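Local coordinates for protein FAD-linked sulfhydryl oxidase ERV1 (Arabidopsis thaliana, PDB 2HJ3) that catalyses FAD-dependent oxidation of thiols to disulfides with oxygen as acceptor, and is needed for import and folding of small cysteine-containing proteins in the mitochondrial intermembrane space, at residues A[11-16]-A[50-55]; A[39-44]-A[69-74]; A[81-86]-A[97-102]. All blocks are in the same frame, centred on the assembly; numbering follows the deposited sequence.

Interaction 1 of 3, residues A[11-16]-A[50-55]. With FAD (flavin-adenine dinucleotide), chain K.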
loop_
_atom_site.group_PDB
_atom_site.type_symbol
_atom_site.label_atom_id
_atom_site.label_comp_id
_atom_site.label_asym_id
_atom_site.label_seq_id
_atom_site.Cartn_x
_atom_site.Cartn_y
_atom_site.Cartn_z
ATOM N N GLU A 11 2.340 2.168 -14.887
ATOM C CA GLU A 11 2.476 0.717 -14.853
ATOM C C GLU A 11 3.350 0.218 -13.710
ATOM O O GLU A 11 3.026 -0.792 -13.089
ATOM C CB GLU A 11 3.028 0.193 -16.184
ATOM C CG GLU A 11 2.118 0.408 -17.394
ATOM C CD GLU A 11 2.100 1.853 -17.875
ATOM O OE1 GLU A 11 3.184 2.475 -17.918
ATOM O OE2 GLU A 11 1.013 2.364 -18.226
ATOM N N ASP A 12 4.455 0.907 -13.433
ATOM C CA ASP A 12 5.339 0.498 -12.345
ATOM C C ASP A 12 4.605 0.608 -11.011
ATOM O O ASP A 12 4.762 -0.245 -10.134
ATOM C CB ASP A 12 6.601 1.367 -12.300
ATOM C CG ASP A 12 7.530 1.128 -13.483
ATOM O OD1 ASP A 12 7.973 -0.024 -13.680
ATOM O OD2 ASP A 12 7.825 2.103 -14.212
ATOM N N LEU A 13 3.808 1.664 -10.864
ATOM C CA LEU A 13 3.046 1.888 -9.642
ATOM C C LEU A 13 2.059 0.740 -9.475
ATOM O O LEU A 13 2.000 0.105 -8.422
ATOM C CB LEU A 13 2.291 3.220 -9.722
ATOM C CG LEU A 13 1.524 3.645 -8.463
ATOM C CD1 LEU A 13 2.517 3.951 -7.363
ATOM C CD2 LEU A 13 0.653 4.859 -8.744
ATOM N N GLY A 14 1.299 0.474 -10.538
ATOM C CA GLY A 14 0.322 -0.600 -10.529
ATOM C C GLY A 14 0.907 -1.937 -10.133
ATOM O O GLY A 14 0.370 -2.605 -9.253
ATOM N N ARG A 15 2.013 -2.327 -10.760
ATOM C CA ARG A 15 2.652 -3.613 -10.456
ATOM C C ARG A 15 3.124 -3.708 -9.019
ATOM O O ARG A 15 3.008 -4.761 -8.387
ATOM C CB ARG A 15 3.846 -3.873 -11.383
ATOM C CG ARG A 15 3.478 -4.384 -12.767
ATOM C CD ARG A 15 4.724 -4.784 -13.553
ATOM N NE ARG A 15 5.433 -3.634 -14.115
ATOM C CZ ARG A 15 5.095 -3.025 -15.251
ATOM N NH1 ARG A 15 4.053 -3.463 -15.957
ATOM N NH2 ARG A 15 5.789 -1.973 -15.677
ATOM N N ALA A 16 3.676 -2.610 -8.512
ATOM C CA ALA A 16 4.164 -2.568 -7.148
ATOM C C ALA A 16 2.988 -2.704 -6.175
ATOM O O ALA A 16 3.011 -3.523 -5.257
ATOM C CB ALA A 16 4.903 -1.254 -6.910
ATOM N N MET A 50 -6.576 8.116 -2.249
ATOM C CA MET A 50 -5.151 8.409 -2.364
ATOM C C MET A 50 -4.283 7.769 -3.451
ATOM O O MET A 50 -3.174 8.237 -3.679
ATOM C CB MET A 50 -4.485 8.137 -1.013
ATOM C CG MET A 50 -4.028 9.366 -0.241
ATOM S SD MET A 50 -5.343 10.415 0.394
ATOM C CE MET A 50 -5.512 11.611 -0.962
ATOM N N TYR A 51 -4.738 6.708 -4.108
ATOM C CA TYR A 51 -3.901 6.087 -5.131
ATOM C C TYR A 51 -3.337 7.152 -6.076
ATOM O O TYR A 51 -4.088 7.892 -6.708
ATOM C CB TYR A 51 -4.692 5.041 -5.913
ATOM C CG TYR A 51 -3.813 4.178 -6.786
ATOM C CD1 TYR A 51 -2.847 3.344 -6.222
ATOM C CD2 TYR A 51 -3.922 4.217 -8.172
ATOM C CE1 TYR A 51 -2.011 2.568 -7.017
ATOM C CE2 TYR A 51 -3.085 3.449 -8.980
ATOM C CZ TYR A 51 -2.132 2.626 -8.398
ATOM O OH TYR A 51 -1.295 1.876 -9.192
ATOM N N PRO A 52 -1.994 7.241 -6.173
ATOM C CA PRO A 52 -1.206 8.179 -6.991
ATOM C C PRO A 52 -1.410 8.274 -8.503
ATOM O O PRO A 52 -0.545 8.799 -9.193
ATOM C CB PRO A 52 0.236 7.814 -6.648
ATOM C CG PRO A 52 0.133 7.297 -5.266
ATOM C CD PRO A 52 -1.095 6.430 -5.333
ATOM N N CYS A 53 -2.509 7.745 -9.028
ATOM C CA CYS A 53 -2.805 7.870 -10.457
ATOM C C CYS A 53 -4.267 8.293 -10.500
ATOM O O CYS A 53 -5.162 7.507 -10.206
ATOM C CB CYS A 53 -2.589 6.554 -11.252
ATOM S SG CYS A 53 -3.710 6.426 -12.700
ATOM N N ARG A 54 -4.484 9.558 -10.843
ATOM C CA ARG A 54 -5.812 10.167 -10.916
ATOM C C ARG A 54 -6.961 9.267 -11.395
ATOM O O ARG A 54 -7.819 8.881 -10.604
ATOM C CB ARG A 54 -5.736 11.418 -11.797
ATOM C CG ARG A 54 -4.714 12.447 -11.307
ATOM C CD ARG A 54 -4.290 13.405 -12.419
ATOM N NE ARG A 54 -3.267 14.350 -11.973
ATOM C CZ ARG A 54 -2.561 15.133 -12.787
ATOM N NH1 ARG A 54 -2.759 15.090 -14.100
ATOM N NH2 ARG A 54 -1.656 15.966 -12.286
ATOM N N GLU A 55 -6.984 8.949 -12.685
ATOM C CA GLU A 55 -8.043 8.114 -13.246
ATOM C C GLU A 55 -8.149 6.759 -12.547
ATOM O O GLU A 55 -9.251 6.289 -12.244
ATOM C CB GLU A 55 -7.799 7.884 -14.737
ATOM C CG GLU A 55 -6.482 7.182 -15.018
ATOM C CD GLU A 55 -6.427 6.554 -16.396
ATOM O OE1 GLU A 55 -6.589 7.292 -17.393
ATOM O OE2 GLU A 55 -6.217 5.323 -16.478
HETATM P PA FAD K . -0.817 -6.011 -13.338
HETATM O O1A FAD K . -2.259 -5.841 -13.669
HETATM O O2A FAD K . 0.071 -4.935 -12.807
HETATM O O5B FAD K . -0.155 -7.258 -12.671
HETATM C C5B FAD K . 0.446 -7.810 -11.513
HETATM C C4B FAD K . 0.815 -9.181 -12.034
HETATM O O4B FAD K . 0.056 -9.847 -10.990
HETATM C C3B FAD K . 0.559 -9.990 -13.337
HETATM O O3B FAD K . 1.631 -9.916 -14.278
HETATM C C2B FAD K . 0.163 -11.310 -12.840
HETATM O O2B FAD K . 1.202 -12.156 -12.455
HETATM C C1B FAD K . -0.674 -10.907 -11.620
HETATM N N9A FAD K . -2.096 -10.738 -11.676
HETATM C C8A FAD K . -2.989 -10.324 -12.694
HETATM N N7A FAD K . -4.269 -10.319 -12.472
HETATM C C5A FAD K . -4.346 -10.755 -11.155
HETATM C C6A FAD K . -5.398 -11.042 -10.261
HETATM N N6A FAD K . -6.665 -10.927 -10.709
HETATM N N1A FAD K . -5.071 -11.516 -8.996
HETATM C C2A FAD K . -3.816 -11.780 -8.553
HETATM N N3A FAD K . -2.776 -11.445 -9.447
HETATM C C4A FAD K . -3.111 -10.964 -10.745
HETATM N N1 FAD K . -4.226 1.538 -14.918
HETATM C C2 FAD K . -4.909 2.255 -15.884
HETATM O O2 FAD K . -4.426 2.523 -17.000
HETATM N N3 FAD K . -6.178 2.593 -15.445
HETATM C C4 FAD K . -6.725 2.250 -14.185
HETATM O O4 FAD K . -7.868 2.786 -14.003
HETATM C C4X FAD K . -5.993 1.515 -13.267
HETATM N N5 FAD K . -6.396 1.218 -11.918
HETATM C C5X FAD K . -5.615 0.609 -10.907
HETATM C C6 FAD K . -6.107 0.469 -9.591
HETATM C C7 FAD K . -5.260 -0.103 -8.593
HETATM C C7M FAD K . -5.824 -0.167 -7.166
HETATM C C8 FAD K . -3.944 -0.564 -8.912
HETATM C C8M FAD K . -2.921 -1.268 -8.029
HETATM C C9 FAD K . -3.482 -0.394 -10.223
HETATM C C9A FAD K . -4.223 0.224 -11.263
HETATM N N10 FAD K . -3.958 0.490 -12.701
HETATM C C10 FAD K . -4.670 1.161 -13.666
HETATM C "C1'" FAD K . -2.799 -0.141 -13.240
HETATM C "C2'" FAD K . -2.897 -1.508 -13.833
HETATM O "O2'" FAD K . -3.968 -2.259 -13.174
HETATM C "C3'" FAD K . -1.595 -2.199 -14.094
HETATM O "O3'" FAD K . -0.987 -2.484 -12.845
HETATM C "C4'" FAD K . -0.599 -1.922 -15.209
HETATM O "O4'" FAD K . -1.320 -1.668 -16.446
HETATM C "C5'" FAD K . 0.350 -2.998 -15.551
HETATM O "O5'" FAD K . -0.206 -4.234 -16.010
HETATM P P FAD K . 0.613 -5.564 -15.940
HETATM O O1P FAD K . 0.024 -6.062 -17.178
HETATM O O2P FAD K . 2.076 -5.455 -15.731
HETATM O O3P FAD K . -0.135 -6.346 -14.738
#
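Leu13 and Tyr51 meet tip to tip in the ERV/ALR sulfhydryl oxidase domain, the C-terminal part of the protein, where helix 10-27 of the flavin-binding four-helix bundle faces the loop leading into the redox-active CxxC motif, Cys53 and Cys56. Leu13 CD2 lies 4.1 Å from the centroid of the Tyr51 ring, 30° off its normal, an off-centre CH-pi contact whose nearest ring atom is CZ. Leu13 CG is anti to the backbone N (chi1 -176°), which puts CG beside Tyr51 OH at 3.4 Å; CD2 also packs 3.6 Å from Pro52 CB. FAD C7 stands 4.1 Å above one face of the phenol, offset toward the rim, on the side away from Leu13. Tyr51 is thus wedged between leucine and flavin, with its OH near FAD C9 and beside the backbone of Gly14, too poorly angled for a bond to Gly14 N. An alanine in place of Tyr51 would probably open a gap between Leu13 and the benzenoid end of the flavin and let both shift. Gly14 CA comes within 3.3 Å of FAD O3', and a CB there would collide with that hydroxyl. Glu55, another FAD-binding residue, brings OE2 to 2.9 Å from FAD N3 at the far end of the flavin. At the pyrophosphate, Arg15 NH1 donates to FAD O2P (2.8 Å, 153°). Further out, Thr23 of the second subunit packs on Leu13 and Leu24 of that subunit on Pro52. Arg15 NH2 forms a salt bridge with Asp12 OD1, and over one face of the guanidinium, above its centre, lies Glu11 O, 3.7 Å from the plane.

Interaction 2 of 3, residues A[39-44]-A[69-74]. With SO4 (sulfate ion), chain J.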
loop_
_atom_site.group_PDB
_atom_site.type_symbol
_atom_site.label_atom_id
_atom_site.label_comp_id
_atom_site.label_asym_id
_atom_site.label_seq_id
_atom_site.Cartn_x
_atom_site.Cartn_y
_atom_site.Cartn_z
ATOM N N ASP A 39 -9.092 -2.598 9.431
ATOM C CA ASP A 39 -7.957 -1.986 8.746
ATOM C C ASP A 39 -7.967 -2.281 7.257
ATOM O O ASP A 39 -7.704 -1.398 6.441
ATOM C CB ASP A 39 -6.637 -2.455 9.363
ATOM C CG ASP A 39 -6.486 -2.013 10.804
ATOM O OD1 ASP A 39 -7.165 -1.037 11.189
ATOM O OD2 ASP A 39 -5.685 -2.628 11.540
ATOM N N VAL A 40 -8.274 -3.525 6.907
ATOM C CA VAL A 40 -8.330 -3.923 5.515
ATOM C C VAL A 40 -9.340 -3.071 4.759
ATOM O O VAL A 40 -9.064 -2.591 3.666
ATOM C CB VAL A 40 -8.713 -5.415 5.383
ATOM C CG1 VAL A 40 -9.312 -5.688 4.011
ATOM C CG2 VAL A 40 -7.490 -6.266 5.570
ATOM N N LYS A 41 -10.514 -2.881 5.343
ATOM C CA LYS A 41 -11.531 -2.074 4.689
ATOM C C LYS A 41 -11.123 -0.619 4.631
ATOM O O LYS A 41 -11.359 0.054 3.629
ATOM C CB LYS A 41 -12.864 -2.207 5.415
ATOM C CG LYS A 41 -13.400 -3.621 5.419
ATOM C CD LYS A 41 -14.761 -3.702 6.068
ATOM C CE LYS A 41 -15.221 -5.151 6.160
ATOM N NZ LYS A 41 -16.481 -5.307 6.955
ATOM N N GLU A 42 -10.510 -0.127 5.702
ATOM C CA GLU A 42 -10.078 1.266 5.735
ATOM C C GLU A 42 -8.971 1.489 4.705
ATOM O O GLU A 42 -8.911 2.532 4.049
ATOM C CB GLU A 42 -9.593 1.630 7.143
ATOM C CG GLU A 42 -9.155 3.092 7.326
ATOM C CD GLU A 42 -10.207 4.111 6.873
ATOM O OE1 GLU A 42 -11.418 3.843 7.039
ATOM O OE2 GLU A 42 -9.821 5.192 6.368
ATOM N N LEU A 43 -8.106 0.493 4.557
ATOM C CA LEU A 43 -7.011 0.560 3.597
ATOM C C LEU A 43 -7.550 0.735 2.179
ATOM O O LEU A 43 -7.044 1.551 1.412
ATOM C CB LEU A 43 -6.162 -0.713 3.682
ATOM C CG LEU A 43 -5.113 -0.912 2.581
ATOM C CD1 LEU A 43 -4.103 0.224 2.608
ATOM C CD2 LEU A 43 -4.418 -2.245 2.772
ATOM N N MET A 44 -8.586 -0.021 1.831
ATOM C CA MET A 44 -9.162 0.090 0.493
ATOM C C MET A 44 -9.801 1.461 0.283
ATOM O O MET A 44 -9.688 2.049 -0.791
ATOM C CB MET A 44 -10.207 -1.004 0.250
ATOM C CG MET A 44 -9.711 -2.420 0.442
ATOM S SD MET A 44 -8.068 -2.725 -0.231
ATOM C CE MET A 44 -8.378 -2.658 -1.883
ATOM N N ALA A 69 -15.317 -4.341 -0.157
ATOM C CA ALA A 69 -14.328 -5.337 0.237
ATOM C C ALA A 69 -14.906 -6.461 1.091
ATOM O O ALA A 69 -15.633 -6.208 2.039
ATOM C CB ALA A 69 -13.171 -4.656 0.987
ATOM N N GLN A 70 -14.568 -7.703 0.745
ATOM C CA GLN A 70 -15.026 -8.875 1.498
ATOM C C GLN A 70 -13.845 -9.255 2.383
ATOM O O GLN A 70 -12.918 -9.932 1.932
ATOM C CB GLN A 70 -15.338 -10.047 0.561
ATOM C CG GLN A 70 -16.401 -9.801 -0.501
ATOM C CD GLN A 70 -17.796 -10.138 -0.021
ATOM O OE1 GLN A 70 -18.024 -11.205 0.539
ATOM N NE2 GLN A 70 -18.739 -9.234 -0.251
ATOM N N ALA A 71 -13.878 -8.825 3.640
ATOM C CA ALA A 71 -12.778 -9.095 4.560
ATOM C C ALA A 71 -13.095 -10.116 5.637
ATOM O O ALA A 71 -12.384 -10.208 6.638
ATOM C CB ALA A 71 -12.318 -7.791 5.203
ATOM N N GLY A 72 -14.144 -10.897 5.421
ATOM C CA GLY A 72 -14.535 -11.888 6.404
ATOM C C GLY A 72 -13.492 -12.945 6.682
ATOM O O GLY A 72 -13.488 -13.535 7.761
ATOM N N SER A 73 -12.614 -13.194 5.717
ATOM C CA SER A 73 -11.566 -14.200 5.879
ATOM C C SER A 73 -10.546 -14.122 4.746
ATOM O O SER A 73 -10.721 -13.363 3.789
ATOM C CB SER A 73 -12.174 -15.605 5.914
ATOM O OG SER A 73 -12.832 -15.909 4.693
ATOM N N GLN A 74 -9.489 -14.916 4.860
ATOM C CA GLN A 74 -8.427 -14.939 3.862
ATOM C C GLN A 74 -8.951 -15.261 2.466
ATOM O O GLN A 74 -8.555 -14.626 1.485
ATOM C CB GLN A 74 -7.353 -15.958 4.268
ATOM C CG GLN A 74 -6.036 -15.896 3.483
ATOM C CD GLN A 74 -6.121 -16.509 2.092
ATOM O OE1 GLN A 74 -6.740 -17.553 1.896
ATOM N NE2 GLN A 74 -5.475 -15.875 1.128
HETATM S S SO4 J . -19.582 -3.159 6.170
HETATM O O1 SO4 J . -18.514 -3.508 5.207
HETATM O O2 SO4 J . -20.787 -2.729 5.430
HETATM O O3 SO4 J . -19.896 -4.345 6.994
HETATM O O4 SO4 J . -19.132 -2.059 7.056
#
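Two alanines of the loop 69-74, Ala69 and Ala71, turn their methyl groups onto Val40, Lys41 and Met44 of helix 34-50. The apolar contacts come as two neighbouring pairs: Val40 CG1 rests 3.9 Å from Ala71 CB, and just over one turn further along the helix, Met44 CG lies 4.2 Å from Ala69 CB. Val40 CG1 is anti to the backbone N (chi1 157°), on the side facing the loop. Met44, bent at chi2 and chi3, also packs its side chain on Phe60, Leu64 and Trp80. Lys41 adds a mixed contact at the surface. Its chain is extended beyond CG, and CE passes 4.0 Å from Ala71 CB, while NZ goes on to donate to O1 of a sulfate ion at 3.2 Å, probably a guest from the crystallisation liquor. No hydrogen bond joins the two segments, and some polar groups have partners elsewhere: Ala71 O accepts from Tyr28 OH, and Asp39 OD1 makes a salt bridge with Arg49 of the second subunit. Ser73 stands at the N-cap of helix 74-91. This is plain hydrophobic packing of a four-helix bundle: the connection between helices 54-66 and 74-91 lies against helix 34-50, which also lines the dimer interface, where Leu43 meets Leu43 of the second subunit and Val40 also touches its Met50.

Interaction 3 of 3, residues A[81-86]-A[97-102]. With FAD (flavin-adenine dinucleotide), chain K; SO4 (sulfate ion), chain F.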
loop_
_atom_site.group_PDB
_atom_site.type_symbol
_atom_site.label_atom_id
_atom_site.label_comp_id
_atom_site.label_asym_id
_atom_site.label_seq_id
_atom_site.Cartn_x
_atom_site.Cartn_y
_atom_site.Cartn_z
ATOM N N LEU A 81 -10.081 -9.298 -3.963
ATOM C CA LEU A 81 -8.991 -8.504 -4.529
ATOM C C LEU A 81 -8.673 -8.940 -5.958
ATOM O O LEU A 81 -8.280 -8.128 -6.790
ATOM C CB LEU A 81 -7.745 -8.626 -3.647
ATOM C CG LEU A 81 -6.664 -7.556 -3.814
ATOM C CD1 LEU A 81 -7.264 -6.162 -3.690
ATOM C CD2 LEU A 81 -5.602 -7.772 -2.756
ATOM N N CYS A 82 -8.850 -10.229 -6.238
ATOM C CA CYS A 82 -8.596 -10.762 -7.572
ATOM C C CYS A 82 -9.682 -10.302 -8.537
ATOM O O CYS A 82 -9.403 -9.987 -9.701
ATOM C CB CYS A 82 -8.542 -12.290 -7.526
ATOM S SG CYS A 82 -8.441 -13.118 -9.148
ATOM N N HIS A 83 -10.923 -10.244 -8.050
ATOM C CA HIS A 83 -12.039 -9.809 -8.897
ATOM C C HIS A 83 -11.887 -8.337 -9.209
ATOM O O HIS A 83 -12.165 -7.888 -10.322
ATOM C CB HIS A 83 -13.388 -10.054 -8.206
ATOM C CG HIS A 83 -13.700 -11.501 -7.995
ATOM N ND1 HIS A 83 -13.774 -12.403 -9.033
ATOM C CD2 HIS A 83 -13.878 -12.218 -6.862
ATOM C CE1 HIS A 83 -13.969 -13.616 -8.549
ATOM N NE2 HIS A 83 -14.035 -13.532 -7.234
ATOM N N VAL A 84 -11.447 -7.581 -8.212
ATOM C CA VAL A 84 -11.248 -6.158 -8.400
ATOM C C VAL A 84 -10.162 -5.965 -9.445
ATOM O O VAL A 84 -10.334 -5.212 -10.397
ATOM C CB VAL A 84 -10.854 -5.483 -7.074
ATOM C CG1 VAL A 84 -10.190 -4.133 -7.338
ATOM C CG2 VAL A 84 -12.103 -5.307 -6.217
ATOM N N HIS A 85 -9.051 -6.673 -9.282
ATOM C CA HIS A 85 -7.955 -6.566 -10.235
ATOM C C HIS A 85 -8.432 -6.948 -11.644
ATOM O O HIS A 85 -8.000 -6.352 -12.632
ATOM C CB HIS A 85 -6.797 -7.464 -9.799
ATOM C CG HIS A 85 -5.508 -7.185 -10.508
ATOM N ND1 HIS A 85 -4.315 -7.771 -10.138
ATOM C CD2 HIS A 85 -5.220 -6.374 -11.552
ATOM C CE1 HIS A 85 -3.348 -7.328 -10.921
ATOM N NE2 HIS A 85 -3.869 -6.479 -11.787
ATOM N N ASN A 86 -9.329 -7.925 -11.745
ATOM C CA ASN A 86 -9.827 -8.328 -13.065
ATOM C C ASN A 86 -10.674 -7.259 -13.751
ATOM O O ASN A 86 -10.617 -7.103 -14.967
ATOM C CB ASN A 86 -10.612 -9.638 -12.982
ATOM C CG ASN A 86 -9.708 -10.841 -12.980
ATOM O OD1 ASN A 86 -8.655 -10.822 -13.605
ATOM N ND2 ASN A 86 -10.114 -11.899 -12.299
ATOM N N PHE A 97 -7.415 -13.074 -14.886
ATOM C CA PHE A 97 -6.850 -14.132 -14.058
ATOM C C PHE A 97 -7.905 -14.995 -13.378
ATOM O O PHE A 97 -8.890 -14.476 -12.869
ATOM C CB PHE A 97 -5.943 -13.465 -13.006
ATOM C CG PHE A 97 -5.148 -14.424 -12.169
ATOM C CD1 PHE A 97 -3.851 -14.774 -12.530
ATOM C CD2 PHE A 97 -5.683 -14.956 -10.997
ATOM C CE1 PHE A 97 -3.097 -15.639 -11.731
ATOM C CE2 PHE A 97 -4.934 -15.825 -10.192
ATOM C CZ PHE A 97 -3.645 -16.163 -10.559
ATOM N N PRO A 98 -7.716 -16.330 -13.372
ATOM C CA PRO A 98 -8.675 -17.245 -12.732
ATOM C C PRO A 98 -8.473 -17.170 -11.224
ATOM O O PRO A 98 -7.493 -17.691 -10.685
ATOM C CB PRO A 98 -8.297 -18.606 -13.306
ATOM C CG PRO A 98 -6.818 -18.475 -13.544
ATOM C CD PRO A 98 -6.689 -17.083 -14.121
ATOM N N CYS A 99 -9.412 -16.523 -10.545
ATOM C CA CYS A 99 -9.303 -16.323 -9.110
ATOM C C CYS A 99 -9.266 -17.551 -8.223
ATOM O O CYS A 99 -9.282 -17.425 -7.000
ATOM C CB CYS A 99 -10.403 -15.384 -8.637
ATOM S SG CYS A 99 -10.347 -13.765 -9.457
ATOM N N GLU A 100 -9.207 -18.731 -8.819
ATOM C CA GLU A 100 -9.151 -19.952 -8.029
ATOM C C GLU A 100 -7.694 -20.287 -7.822
ATOM O O GLU A 100 -7.344 -21.123 -6.996
ATOM C CB GLU A 100 -9.823 -21.097 -8.767
ATOM C CG GLU A 100 -11.289 -20.882 -9.011
ATOM C CD GLU A 100 -11.765 -21.648 -10.220
ATOM O OE1 GLU A 100 -11.593 -22.892 -10.256
ATOM O OE2 GLU A 100 -12.307 -20.995 -11.137
ATOM N N ARG A 101 -6.851 -19.612 -8.590
ATOM C CA ARG A 101 -5.415 -19.812 -8.531
ATOM C C ARG A 101 -4.690 -18.693 -7.798
ATOM O O ARG A 101 -3.460 -18.724 -7.734
ATOM C CB ARG A 101 -4.824 -19.906 -9.944
ATOM C CG ARG A 101 -5.240 -21.111 -10.788
ATOM C CD ARG A 101 -4.667 -20.954 -12.203
ATOM N NE ARG A 101 -4.934 -22.094 -13.080
ATOM C CZ ARG A 101 -4.728 -22.093 -14.398
ATOM N NH1 ARG A 101 -4.255 -21.008 -15.004
ATOM N NH2 ARG A 101 -4.988 -23.181 -15.112
ATOM N N VAL A 102 -5.407 -17.703 -7.257
ATOM C CA VAL A 102 -4.705 -16.614 -6.565
ATOM C C VAL A 102 -3.725 -17.141 -5.542
ATOM O O VAL A 102 -2.591 -16.683 -5.486
ATOM C CB VAL A 102 -5.644 -15.618 -5.827
ATOM C CG1 VAL A 102 -5.868 -14.392 -6.687
ATOM C CG2 VAL A 102 -6.946 -16.282 -5.461
HETATM P PA FAD K . -0.817 -6.011 -13.338
HETATM O O1A FAD K . -2.259 -5.841 -13.669
HETATM O O2A FAD K . 0.071 -4.935 -12.807
HETATM O O5B FAD K . -0.155 -7.258 -12.671
HETATM C C5B FAD K . 0.446 -7.810 -11.513
HETATM C C4B FAD K . 0.815 -9.181 -12.034
HETATM O O4B FAD K . 0.056 -9.847 -10.990
HETATM C C3B FAD K . 0.559 -9.990 -13.337
HETATM O O3B FAD K . 1.631 -9.916 -14.278
HETATM C C2B FAD K . 0.163 -11.310 -12.840
HETATM O O2B FAD K . 1.202 -12.156 -12.455
HETATM C C1B FAD K . -0.674 -10.907 -11.620
HETATM N N9A FAD K . -2.096 -10.738 -11.676
HETATM C C8A FAD K . -2.989 -10.324 -12.694
HETATM N N7A FAD K . -4.269 -10.319 -12.472
HETATM C C5A FAD K . -4.346 -10.755 -11.155
HETATM C C6A FAD K . -5.398 -11.042 -10.261
HETATM N N6A FAD K . -6.665 -10.927 -10.709
HETATM N N1A FAD K . -5.071 -11.516 -8.996
HETATM C C2A FAD K . -3.816 -11.780 -8.553
HETATM N N3A FAD K . -2.776 -11.445 -9.447
HETATM C C4A FAD K . -3.111 -10.964 -10.745
HETATM N N1 FAD K . -4.226 1.538 -14.918
HETATM C C2 FAD K . -4.909 2.255 -15.884
HETATM O O2 FAD K . -4.426 2.523 -17.000
HETATM N N3 FAD K . -6.178 2.593 -15.445
HETATM C C4 FAD K . -6.725 2.250 -14.185
HETATM O O4 FAD K . -7.868 2.786 -14.003
HETATM C C4X FAD K . -5.993 1.515 -13.267
HETATM N N5 FAD K . -6.396 1.218 -11.918
HETATM C C5X FAD K . -5.615 0.609 -10.907
HETATM C C6 FAD K . -6.107 0.469 -9.591
HETATM C C7 FAD K . -5.260 -0.103 -8.593
HETATM C C7M FAD K . -5.824 -0.167 -7.166
HETATM C C8 FAD K . -3.944 -0.564 -8.912
HETATM C C8M FAD K . -2.921 -1.268 -8.029
HETATM C C9 FAD K . -3.482 -0.394 -10.223
HETATM C C9A FAD K . -4.223 0.224 -11.263
HETATM N N10 FAD K . -3.958 0.490 -12.701
HETATM C C10 FAD K . -4.670 1.161 -13.666
HETATM C "C1'" FAD K . -2.799 -0.141 -13.240
HETATM C "C2'" FAD K . -2.897 -1.508 -13.833
HETATM O "O2'" FAD K . -3.968 -2.259 -13.174
HETATM C "C3'" FAD K . -1.595 -2.199 -14.094
HETATM O "O3'" FAD K . -0.987 -2.484 -12.845
HETATM C "C4'" FAD K . -0.599 -1.922 -15.209
HETATM O "O4'" FAD K . -1.320 -1.668 -16.446
HETATM C "C5'" FAD K . 0.350 -2.998 -15.551
HETATM O "O5'" FAD K . -0.206 -4.234 -16.010
HETATM P P FAD K . 0.613 -5.564 -15.940
HETATM O O1P FAD K . 0.024 -6.062 -17.178
HETATM O O2P FAD K . 2.076 -5.455 -15.731
HETATM O O3P FAD K . -0.135 -6.346 -14.738
HETATM S S SO4 F . -13.740 -12.200 -12.736
HETATM O O1 SO4 F . -15.165 -12.117 -12.374
HETATM O O2 SO4 F . -13.514 -11.470 -13.995
HETATM O O3 SO4 F . -12.924 -11.608 -11.659
HETATM O O4 SO4 F . -13.359 -13.614 -12.912
#
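Cys82 and Cys99 bring helix 74-91 and the type I turn from Pro98 to Arg101 together, their CA atoms 5.8 Å apart. The disulfide between them has SG to SG 2.0 Å and a torsion of -87°; Cys82 SG is set toward Cys99, anti to its own backbone N (chi1 173°). Cys99 SG lies over one face of the His83 ring, 4.0 Å from its centroid. Asn86 grips the backbone of Phe97 with both ends of its amide: Phe97 N donates to OD1 at 2.9 Å, tilted 26° from the carbonyl plane, and ND2 donates to Phe97 O at 2.9 Å on an in-plane lone pair. The same ND2, with His83 ND1, holds O3 of a sulfate ion probably from the crystallisation liquor. The FAD adenine lies between the rings of His85 and Phe97, which approach its opposite faces. His85 NE2 donates to FAD O1A at 2.6 Å, while ND1 is hydrogen-bonded to His22 NE2. Val102 CG1 closes on Cys82 CB at 3.5 Å. Thus the Cys82-Cys99 disulfide ties the segment leading to helix 102-105 onto helix 74-91, whose other sides pack on helix 10-27 through Leu81 and on helix 54-66 through Val84.

Interactions 1 and 3 hold different parts of one FAD: 11-16 with 50-55 meets the flavin and the phosphate bearing O2P, 81-86 with 97-102 the adenine and the phosphate bearing O1A. Their centres are 18 Å apart and their nearest atoms about 6 Å apart; they do not touch, but both contact the cofactor, which spans between them. Interaction 2 has no FAD-binding residue, yet the Met44 side chain is about 6 Å from the cofactor, and Met44 CE touches Leu81 CD1 of interaction 3 at 4.1 Å. Interactions 1 and 2, on opposite sides of the chain's centre with their centres 20 Å apart, both reach the second subunit; interaction 3 does not.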